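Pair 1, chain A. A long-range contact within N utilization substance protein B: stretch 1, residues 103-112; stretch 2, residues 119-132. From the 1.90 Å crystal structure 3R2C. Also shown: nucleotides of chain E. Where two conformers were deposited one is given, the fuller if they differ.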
# COMPACT_ATOMS: atom_id res chain seq x y z
N VAL A 103 -15.12 -7.46 5.84
CA VAL A 103 -14.27 -6.54 5.10
C VAL A 103 -13.57 -5.60 6.08
O VAL A 103 -12.36 -5.41 6.00
CB VAL A 103 -15.07 -5.73 4.06
CG1 VAL A 103 -14.18 -4.68 3.40
CG2 VAL A 103 -15.67 -6.67 3.02
N PHE A 104 -14.33 -5.01 6.99
CA PHE A 104 -13.78 -4.09 7.98
C PHE A 104 -12.69 -4.78 8.79
O PHE A 104 -11.63 -4.21 9.02
CB PHE A 104 -14.87 -3.60 8.95
CG PHE A 104 -15.58 -2.33 8.51
CD1 PHE A 104 -16.75 -2.40 7.77
CD2 PHE A 104 -15.11 -1.08 8.89
CE1 PHE A 104 -17.42 -1.24 7.38
CE2 PHE A 104 -15.78 0.09 8.51
CZ PHE A 104 -16.93 0.00 7.76
N ILE A 105 -12.98 -5.98 9.26
CA ILE A 105 -12.04 -6.68 10.12
C ILE A 105 -10.71 -6.89 9.40
O ILE A 105 -9.65 -6.58 9.95
CB ILE A 105 -12.61 -8.02 10.60
CG1 ILE A 105 -13.59 -7.78 11.75
CG2 ILE A 105 -11.48 -8.96 11.06
CD1 ILE A 105 -14.51 -8.95 12.00
N ASP A 106 -10.75 -7.39 8.16
CA ASP A 106 -9.51 -7.63 7.42
C ASP A 106 -8.77 -6.33 7.02
O ASP A 106 -7.54 -6.30 7.03
CB ASP A 106 -9.79 -8.50 6.19
CG ASP A 106 -10.09 -9.95 6.57
OD1 ASP A 106 -9.74 -10.36 7.70
OD2 ASP A 106 -10.67 -10.68 5.74
N ILE A 107 -9.51 -5.27 6.71
CA ILE A 107 -8.87 -4.00 6.31
C ILE A 107 -8.10 -3.42 7.50
O ILE A 107 -6.95 -3.03 7.36
CB ILE A 107 -9.88 -2.94 5.82
CG1 ILE A 107 -10.53 -3.35 4.50
CG2 ILE A 107 -9.19 -1.58 5.65
CD1 ILE A 107 -9.57 -3.60 3.38
N VAL A 108 -8.76 -3.38 8.66
CA VAL A 108 -8.14 -2.84 9.86
C VAL A 108 -6.99 -3.74 10.36
O VAL A 108 -5.98 -3.23 10.84
CB VAL A 108 -9.23 -2.59 10.96
CG1 VAL A 108 -8.61 -2.16 12.29
CG2 VAL A 108 -10.24 -1.54 10.47
N ASP A 109 -7.12 -5.06 10.21
CA ASP A 109 -6.01 -5.96 10.52
C ASP A 109 -4.77 -5.60 9.69
O ASP A 109 -3.65 -5.60 10.21
CB ASP A 109 -6.34 -7.43 10.21
CG ASP A 109 -6.97 -8.17 11.38
OD1 ASP A 109 -7.17 -7.58 12.46
OD2 ASP A 109 -7.25 -9.38 11.22
N LEU A 110 -4.97 -5.32 8.40
CA LEU A 110 -3.86 -4.98 7.52
C LEU A 110 -3.21 -3.69 7.98
O LEU A 110 -1.98 -3.55 7.96
CB LEU A 110 -4.34 -4.80 6.08
CG LEU A 110 -4.63 -6.08 5.31
CD1 LEU A 110 -5.57 -5.77 4.14
CD2 LEU A 110 -3.36 -6.74 4.82
N VAL A 111 -4.04 -2.71 8.33
CA VAL A 111 -3.50 -1.42 8.75
C VAL A 111 -2.71 -1.58 10.05
O VAL A 111 -1.63 -1.02 10.23
CB VAL A 111 -4.61 -0.38 8.91
CG1 VAL A 111 -4.04 0.92 9.50
CG2 VAL A 111 -5.29 -0.11 7.55
N LYS A 112 -3.24 -2.40 10.95
CA LYS A 112 -2.57 -2.63 12.22
C LYS A 112 -1.27 -3.40 12.02
O LYS A 112 -0.31 -3.22 12.76
CB LYS A 112 -3.52 -3.35 13.18
CG LYS A 112 -4.53 -2.38 13.80
CD LYS A 112 -5.70 -3.09 14.46
CE LYS A 112 -5.27 -4.22 15.36
NZ LYS A 112 -6.44 -4.75 16.12
N ALA A 119 -3.30 4.17 13.52
CA ALA A 119 -3.69 4.20 12.12
C ALA A 119 -4.94 3.34 11.91
O ALA A 119 -5.83 3.70 11.15
CB ALA A 119 -2.55 3.73 11.24
N GLY A 120 -5.03 2.22 12.63
CA GLY A 120 -6.18 1.34 12.54
C GLY A 120 -7.48 2.00 12.97
O GLY A 120 -8.54 1.78 12.38
N LYS A 121 -7.41 2.84 14.00
CA LYS A 121 -8.59 3.54 14.50
C LYS A 121 -9.05 4.58 13.50
O LYS A 121 -10.25 4.77 13.28
CB LYS A 121 -8.27 4.23 15.83
CG LYS A 121 -8.27 3.31 17.04
CD LYS A 121 -7.68 4.02 18.26
CE LYS A 121 -7.59 3.07 19.45
NZ LYS A 121 -6.92 3.71 20.62
N PHE A 122 -8.08 5.26 12.90
CA PHE A 122 -8.38 6.29 11.92
C PHE A 122 -9.05 5.65 10.70
O PHE A 122 -10.09 6.11 10.27
CB PHE A 122 -7.11 7.03 11.52
CG PHE A 122 -7.33 8.05 10.46
CD1 PHE A 122 -7.77 9.32 10.79
CD2 PHE A 122 -7.11 7.74 9.13
CE1 PHE A 122 -7.97 10.27 9.79
CE2 PHE A 122 -7.32 8.67 8.14
CZ PHE A 122 -7.75 9.94 8.48
N VAL A 123 -8.46 4.59 10.17
CA VAL A 123 -9.04 3.92 9.00
C VAL A 123 -10.43 3.35 9.32
O VAL A 123 -11.35 3.46 8.52
CB VAL A 123 -8.14 2.78 8.47
CG1 VAL A 123 -8.89 1.94 7.45
CG2 VAL A 123 -6.84 3.37 7.87
N ASN A 124 -10.59 2.75 10.49
CA ASN A 124 -11.90 2.21 10.84
C ASN A 124 -12.91 3.35 10.92
O ASN A 124 -14.01 3.24 10.39
CB ASN A 124 -11.87 1.44 12.16
CG ASN A 124 -13.12 0.59 12.36
OD1 ASN A 124 -13.20 -0.53 11.88
ND2 ASN A 124 -14.10 1.14 13.06
N GLY A 125 -12.50 4.46 11.53
CA GLY A 125 -13.37 5.60 11.72
C GLY A 125 -13.81 6.22 10.40
O GLY A 125 -14.99 6.50 10.20
N VAL A 126 -12.86 6.44 9.49
CA VAL A 126 -13.21 6.95 8.16
C VAL A 126 -14.08 5.96 7.37
O VAL A 126 -15.10 6.33 6.80
CB VAL A 126 -11.95 7.31 7.34
CG1 VAL A 126 -12.35 7.73 5.92
CG2 VAL A 126 -11.15 8.43 8.02
N LEU A 127 -13.66 4.70 7.30
CA LEU A 127 -14.39 3.72 6.50
C LEU A 127 -15.81 3.52 7.01
O LEU A 127 -16.73 3.28 6.23
CB LEU A 127 -13.66 2.37 6.49
CG LEU A 127 -14.17 1.39 5.42
CD1 LEU A 127 -14.04 1.99 4.00
CD2 LEU A 127 -13.41 0.05 5.48
N SER A 128 -16.00 3.60 8.33
CA SER A 128 -17.32 3.46 8.92
C SER A 128 -18.25 4.60 8.49
O SER A 128 -19.42 4.37 8.21
CB SER A 128 -17.22 3.43 10.44
OG SER A 128 -18.49 3.15 11.00
N ALA A 129 -17.74 5.82 8.49
CA ALA A 129 -18.51 6.97 8.03
C ALA A 129 -18.86 6.84 6.55
O ALA A 129 -19.99 7.13 6.14
CB ALA A 129 -17.73 8.26 8.27
N ILE A 130 -17.90 6.41 5.74
CA ILE A 130 -18.13 6.24 4.32
C ILE A 130 -19.25 5.22 4.13
O ILE A 130 -20.17 5.43 3.34
CB ILE A 130 -16.87 5.72 3.59
CG1 ILE A 130 -15.82 6.83 3.49
CG2 ILE A 130 -17.22 5.20 2.18
CD1 ILE A 130 -14.43 6.31 3.08
N TYR A 131 -19.16 4.12 4.87
CA TYR A 131 -20.12 3.03 4.72
C TYR A 131 -21.52 3.45 5.17
O TYR A 131 -22.52 3.08 4.56
CB TYR A 131 -19.67 1.80 5.51
CG TYR A 131 -20.47 0.57 5.17
CD1 TYR A 131 -20.54 0.11 3.86
CD2 TYR A 131 -21.17 -0.13 6.15
CE1 TYR A 131 -21.28 -1.01 3.54
CE2 TYR A 131 -21.92 -1.25 5.84
CZ TYR A 131 -21.96 -1.69 4.52
OH TYR A 131 -22.70 -2.80 4.19
N LYS A 132 -21.62 4.23 6.24
CA LYS A 132 -22.94 4.59 6.73
C LYS A 132 -23.62 5.58 5.78
O LYS A 132 -24.83 5.54 5.60
CB LYS A 132 -22.88 5.16 8.15
CG LYS A 132 -23.23 4.12 9.21
CD LYS A 132 -22.04 3.23 9.54
CE LYS A 132 -21.48 3.56 10.91
NZ LYS A 132 -21.14 5.00 11.07
P U E 4 -19.55 -6.49 12.95
OP1 U E 4 -19.35 -7.06 14.30
OP2 U E 4 -20.88 -5.93 12.60
O5' U E 4 -18.43 -5.41 12.65
C5' U E 4 -17.07 -5.79 12.59
C4' U E 4 -16.21 -4.58 12.68
O4' U E 4 -16.42 -3.75 11.52
C3' U E 4 -16.52 -3.66 13.85
O3' U E 4 -15.92 -4.11 15.05
C2' U E 4 -16.00 -2.31 13.35
O2' U E 4 -14.59 -2.22 13.50
C1' U E 4 -16.32 -2.39 11.86
N1 U E 4 -17.58 -1.72 11.49
C2 U E 4 -17.65 -0.35 11.53
O2 U E 4 -16.75 0.36 11.95
N3 U E 4 -18.83 0.19 11.10
C4 U E 4 -19.92 -0.48 10.61
O4 U E 4 -20.91 0.16 10.25
C5 U E 4 -19.78 -1.90 10.55
C6 U E 4 -18.63 -2.45 10.97
P C E 5 -16.28 -3.44 16.47
OP1 C E 5 -16.21 -4.51 17.49
OP2 C E 5 -17.54 -2.69 16.31
O5' C E 5 -15.07 -2.43 16.68
C5' C E 5 -14.52 -2.20 17.96
C4' C E 5 -13.12 -1.68 17.88
O4' C E 5 -12.24 -2.72 17.35
C3' C E 5 -12.92 -0.45 16.97
O3' C E 5 -12.05 0.49 17.61
C2' C E 5 -12.25 -1.04 15.73
O2' C E 5 -11.45 -0.14 15.00
C1' C E 5 -11.42 -2.16 16.34
N1 C E 5 -10.99 -3.22 15.38
C2 C E 5 -9.70 -3.77 15.53
O2 C E 5 -9.02 -3.42 16.50
N3 C E 5 -9.23 -4.69 14.66
C4 C E 5 -9.97 -5.05 13.63
N4 C E 5 -9.43 -5.96 12.80
C5 C E 5 -11.27 -4.51 13.41
C6 C E 5 -11.72 -3.60 14.30
P C E 6 -12.64 1.79 18.36
OP1 C E 6 -11.52 2.46 19.04
OP2 C E 6 -13.79 1.35 19.18
O5' C E 6 -13.18 2.70 17.16
C5' C E 6 -12.28 3.33 16.25
C4' C E 6 -13.01 4.29 15.33
O4' C E 6 -14.01 3.55 14.58
C3' C E 6 -13.77 5.41 16.04
O3' C E 6 -13.88 6.53 15.16
C2' C E 6 -15.14 4.79 16.24
O2' C E 6 -16.19 5.71 16.46
C1' C E 6 -15.31 4.04 14.91
N1 C E 6 -16.24 2.89 14.96
C2 C E 6 -17.44 2.95 14.24
O2 C E 6 -17.70 3.97 13.61
N3 C E 6 -18.28 1.89 14.26
C4 C E 6 -17.95 0.80 14.96
N4 C E 6 -18.79 -0.23 14.96
C5 C E 6 -16.74 0.72 15.70
C6 C E 6 -15.92 1.78 15.67

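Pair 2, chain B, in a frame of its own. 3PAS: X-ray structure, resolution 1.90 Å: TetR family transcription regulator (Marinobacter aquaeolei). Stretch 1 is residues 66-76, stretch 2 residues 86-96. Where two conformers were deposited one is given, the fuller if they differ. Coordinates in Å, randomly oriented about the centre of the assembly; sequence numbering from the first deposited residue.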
# COMPACT_ATOMS: atom_id res chain seq x y z
N GLN B 66 -21.15 -4.26 3.75
CA GLN B 66 -20.98 -3.90 5.15
C GLN B 66 -20.21 -2.59 5.29
O GLN B 66 -20.65 -1.68 6.02
CB GLN B 66 -20.17 -4.96 5.89
CG GLN B 66 -21.06 -6.07 6.28
CD GLN B 66 -20.41 -6.88 7.27
OE1 GLN B 66 -20.32 -6.49 8.44
NE2 GLN B 66 -19.90 -8.04 6.83
N VAL B 67 -19.05 -2.53 4.64
CA VAL B 67 -18.21 -1.35 4.72
C VAL B 67 -18.79 -0.12 4.03
O VAL B 67 -18.78 0.95 4.61
CB VAL B 67 -16.78 -1.60 4.19
CG1 VAL B 67 -16.01 -0.30 4.11
CG2 VAL B 67 -16.05 -2.63 5.10
N ILE B 68 -19.24 -0.27 2.78
CA ILE B 68 -19.82 0.87 2.02
C ILE B 68 -21.03 1.43 2.75
O ILE B 68 -21.16 2.65 2.91
CB ILE B 68 -20.22 0.45 0.60
CG1 ILE B 68 -18.94 0.14 -0.19
CG2 ILE B 68 -21.12 1.53 -0.06
CD1 ILE B 68 -19.17 -0.48 -1.57
N ASP B 69 -21.94 0.56 3.18
CA ASP B 69 -23.15 1.04 3.87
C ASP B 69 -22.86 1.83 5.16
O ASP B 69 -23.51 2.85 5.42
CB ASP B 69 -24.12 -0.09 4.15
CG ASP B 69 -24.63 -0.73 2.89
OD1 ASP B 69 -24.45 -0.16 1.78
OD2 ASP B 69 -25.18 -1.85 2.98
N ALA B 70 -21.91 1.35 5.98
CA ALA B 70 -21.48 2.05 7.17
C ALA B 70 -20.87 3.39 6.81
O ALA B 70 -21.15 4.39 7.47
CB ALA B 70 -20.45 1.22 7.98
N ALA B 71 -20.03 3.42 5.79
CA ALA B 71 -19.42 4.65 5.33
C ALA B 71 -20.46 5.65 4.83
O ALA B 71 -20.36 6.82 5.16
CB ALA B 71 -18.33 4.41 4.23
N LEU B 72 -21.44 5.20 4.03
CA LEU B 72 -22.50 6.05 3.48
C LEU B 72 -23.38 6.64 4.58
O LEU B 72 -23.81 7.81 4.50
CB LEU B 72 -23.40 5.28 2.52
CG LEU B 72 -22.88 4.85 1.16
CD1 LEU B 72 -23.96 4.01 0.41
CD2 LEU B 72 -22.45 6.04 0.36
N ASP B 73 -23.65 5.82 5.58
CA ASP B 73 -24.46 6.21 6.70
C ASP B 73 -23.76 7.36 7.44
O ASP B 73 -24.36 8.38 7.78
CB ASP B 73 -24.67 5.03 7.62
CG ASP B 73 -25.43 5.42 8.88
OD1 ASP B 73 -26.62 5.69 8.75
OD2 ASP B 73 -24.84 5.47 9.98
N SER B 74 -22.46 7.17 7.71
CA SER B 74 -21.71 8.19 8.43
C SER B 74 -21.55 9.44 7.58
O SER B 74 -21.72 10.55 8.08
CB SER B 74 -20.34 7.69 8.86
OG SER B 74 -20.46 6.73 9.87
N PHE B 75 -21.21 9.27 6.31
CA PHE B 75 -21.07 10.38 5.36
C PHE B 75 -22.37 11.21 5.36
O PHE B 75 -22.33 12.43 5.37
CB PHE B 75 -20.75 9.86 3.92
CG PHE B 75 -20.56 10.97 2.88
CD1 PHE B 75 -19.39 11.71 2.84
CD2 PHE B 75 -21.52 11.21 1.90
CE1 PHE B 75 -19.20 12.71 1.90
CE2 PHE B 75 -21.33 12.23 0.94
CZ PHE B 75 -20.19 12.96 0.93
N SER B 76 -23.52 10.56 5.32
CA SER B 76 -24.79 11.31 5.26
C SER B 76 -25.09 12.16 6.50
O SER B 76 -25.90 13.06 6.42
CB SER B 76 -25.93 10.34 5.03
OG SER B 76 -26.24 9.63 6.20
N ARG B 86 -14.97 13.35 7.00
CA ARG B 86 -14.36 13.17 8.29
C ARG B 86 -15.11 12.07 9.09
O ARG B 86 -14.48 11.18 9.72
CB ARG B 86 -14.34 14.48 9.08
CG ARG B 86 -13.62 14.39 10.40
CD ARG B 86 -13.61 15.75 11.11
NE ARG B 86 -14.91 15.98 11.67
CZ ARG B 86 -15.34 15.45 12.81
NH1 ARG B 86 -14.55 14.65 13.51
NH2 ARG B 86 -16.57 15.72 13.25
N ARG B 87 -16.45 12.09 9.04
CA ARG B 87 -17.19 11.07 9.79
C ARG B 87 -16.93 9.70 9.20
O ARG B 87 -16.74 8.75 9.90
CB ARG B 87 -18.67 11.32 9.78
CG ARG B 87 -19.05 12.51 10.54
CD ARG B 87 -20.51 12.86 10.30
NE ARG B 87 -21.03 13.69 11.39
CZ ARG B 87 -21.62 13.22 12.50
NH1 ARG B 87 -21.79 11.91 12.72
NH2 ARG B 87 -22.02 14.09 13.41
N GLN B 88 -16.99 9.60 7.88
CA GLN B 88 -16.76 8.35 7.13
C GLN B 88 -15.38 7.79 7.45
O GLN B 88 -15.19 6.61 7.58
CB GLN B 88 -16.83 8.64 5.63
CG GLN B 88 -15.96 7.73 4.72
CD GLN B 88 -15.15 8.60 3.79
OE1 GLN B 88 -14.14 9.23 4.20
NE2 GLN B 88 -15.63 8.71 2.54
N TRP B 89 -14.42 8.69 7.53
CA TRP B 89 -13.01 8.32 7.82
C TRP B 89 -12.88 7.67 9.16
O TRP B 89 -12.27 6.60 9.27
CB TRP B 89 -12.10 9.52 7.72
CG TRP B 89 -10.71 9.37 8.21
CD1 TRP B 89 -10.29 9.33 9.50
CD2 TRP B 89 -9.53 9.26 7.41
NE1 TRP B 89 -8.94 9.16 9.55
CE2 TRP B 89 -8.44 9.14 8.28
CE3 TRP B 89 -9.30 9.27 6.02
CZ2 TRP B 89 -7.12 9.03 7.83
CZ3 TRP B 89 -8.02 9.17 5.58
CH2 TRP B 89 -6.91 9.05 6.50
N HIS B 90 -13.46 8.30 10.16
CA HIS B 90 -13.47 7.73 11.51
C HIS B 90 -14.18 6.38 11.52
O HIS B 90 -13.71 5.46 12.17
CB HIS B 90 -14.11 8.68 12.56
CG HIS B 90 -13.17 9.72 13.10
ND1 HIS B 90 -12.45 9.56 14.27
CD2 HIS B 90 -12.86 10.94 12.64
CE1 HIS B 90 -11.74 10.65 14.49
NE2 HIS B 90 -11.96 11.50 13.50
N THR B 91 -15.32 6.25 10.83
CA THR B 91 -16.06 4.95 10.84
C THR B 91 -15.24 3.82 10.14
O THR B 91 -15.09 2.72 10.68
CB THR B 91 -17.42 5.11 10.15
OG1 THR B 91 -18.17 6.04 10.93
CG2 THR B 91 -18.11 3.78 10.08
N LEU B 92 -14.62 4.15 9.02
CA LEU B 92 -13.78 3.19 8.28
C LEU B 92 -12.53 2.77 9.09
O LEU B 92 -12.15 1.60 9.12
CB LEU B 92 -13.35 3.75 6.97
CG LEU B 92 -14.36 3.78 5.80
CD1 LEU B 92 -13.83 4.67 4.66
CD2 LEU B 92 -14.78 2.45 5.32
N PHE B 93 -11.93 3.72 9.76
CA PHE B 93 -10.74 3.45 10.53
C PHE B 93 -11.13 2.50 11.67
O PHE B 93 -10.41 1.53 11.93
CB PHE B 93 -10.13 4.75 11.03
CG PHE B 93 -8.66 4.67 11.32
CD1 PHE B 93 -8.20 3.88 12.34
CD2 PHE B 93 -7.75 5.44 10.62
CE1 PHE B 93 -6.86 3.81 12.64
CE2 PHE B 93 -6.42 5.35 10.88
CZ PHE B 93 -5.97 4.56 11.92
N ARG B 94 -12.28 2.75 12.32
CA ARG B 94 -12.74 1.89 13.40
C ARG B 94 -13.09 0.50 12.92
O ARG B 94 -12.81 -0.47 13.61
CB ARG B 94 -13.96 2.50 14.10
CG ARG B 94 -13.60 3.71 14.90
CD ARG B 94 -14.83 4.39 15.53
NE ARG B 94 -14.39 5.32 16.58
CZ ARG B 94 -14.80 5.32 17.85
NH1 ARG B 94 -15.72 4.47 18.30
NH2 ARG B 94 -14.26 6.20 18.67
N ILE B 95 -13.71 0.39 11.76
CA ILE B 95 -14.00 -0.91 11.16
C ILE B 95 -12.72 -1.69 10.91
O ILE B 95 -12.65 -2.88 11.24
CB ILE B 95 -14.84 -0.81 9.86
CG1 ILE B 95 -16.23 -0.22 10.16
CG2 ILE B 95 -14.89 -2.19 9.13
CD1 ILE B 95 -17.01 0.26 8.88
N GLY B 96 -11.69 -1.02 10.37
CA GLY B 96 -10.39 -1.66 10.11
C GLY B 96 -9.76 -2.19 11.40
O GLY B 96 -9.19 -3.27 11.41
O HOH W 1 -20.86 9.48 11.93

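What backbone arrangement do the two pairs share? Each is a pair of helices running roughly antiparallel, with 151° between their N-to-C directions in pair 1 and 147° in pair 2. The axes approach to 8.5 Å in pair 1 and 7.5 Å in pair 2, and the central backbones superpose with an RMSD of 0.4 Å. The register agrees as well: the nearest CA atoms belong to V108(A) and G120(A), 5.3 Å apart, and to their counterparts A71(B) and Q88(B), 4.9 Å apart.

How is the space at this closest point filled? In pair 1 the valine faces a glycine, and V108(A) CG1 rests 3.9 Å from G120(A) O. An ideal CB on G120(A) would lie only 2.9 Å from K112(A) CG, a clash with the lysine as it is placed here. Pair 2 puts the small residue on the first helix instead: A71(B) leaves room for the glutamine, and A71(B) O lies 4.0 Å from Q88(B) CB. At the position matching K112(A), F75(B) points its CA-to-CB bond away from the partner helix, yet its CB still lies 4.4 Å from Q88(B) CB.

What joins the helices at V111(A) and V123(A), and at their matches S74(B) and T91(B)? The side-chain centres nearly coincide, but the chemistry changes. The valines make an apolar contact, V111(A) CG2 to V123(A) CG2 at 3.8 Å. In pair 2 two hydroxyls meet, S74(B) OG and T91(B) OG1, just 2.6 Å apart, a close polar contact between the helices. Pair 1 has no hydrogen bond between its stretches.

How do the matching residues F104(A) and V67(B) fill the other end? The phenylalanine reaches across as a knob among N124(A), L127(A), S128(A) and Y131(A). L127(A) CD2 sits over one ring face, 4.1 Å from the ring centroid in a CH-pi contact, while U4 of chain E covers the opposite face. The smaller valine meets an apolar partner: L92(B), which matches N124(A) and is of the same length but ends in methyls rather than an amide, brings CD2 within 3.2 Å of V67(B) CG1, a tight approach. I95(B), matching L127(A), adds a contact from CG2 to V67(B) CG2 at 4.2 Å and another from CD1 to A70(B) CB at 3.7 Å. N124(A) combines packing with nucleotide binding: its OD1 lies 3.4 Å from V108(A) CG2 and accepts a hydrogen bond from U4 O2' at 2.7 Å.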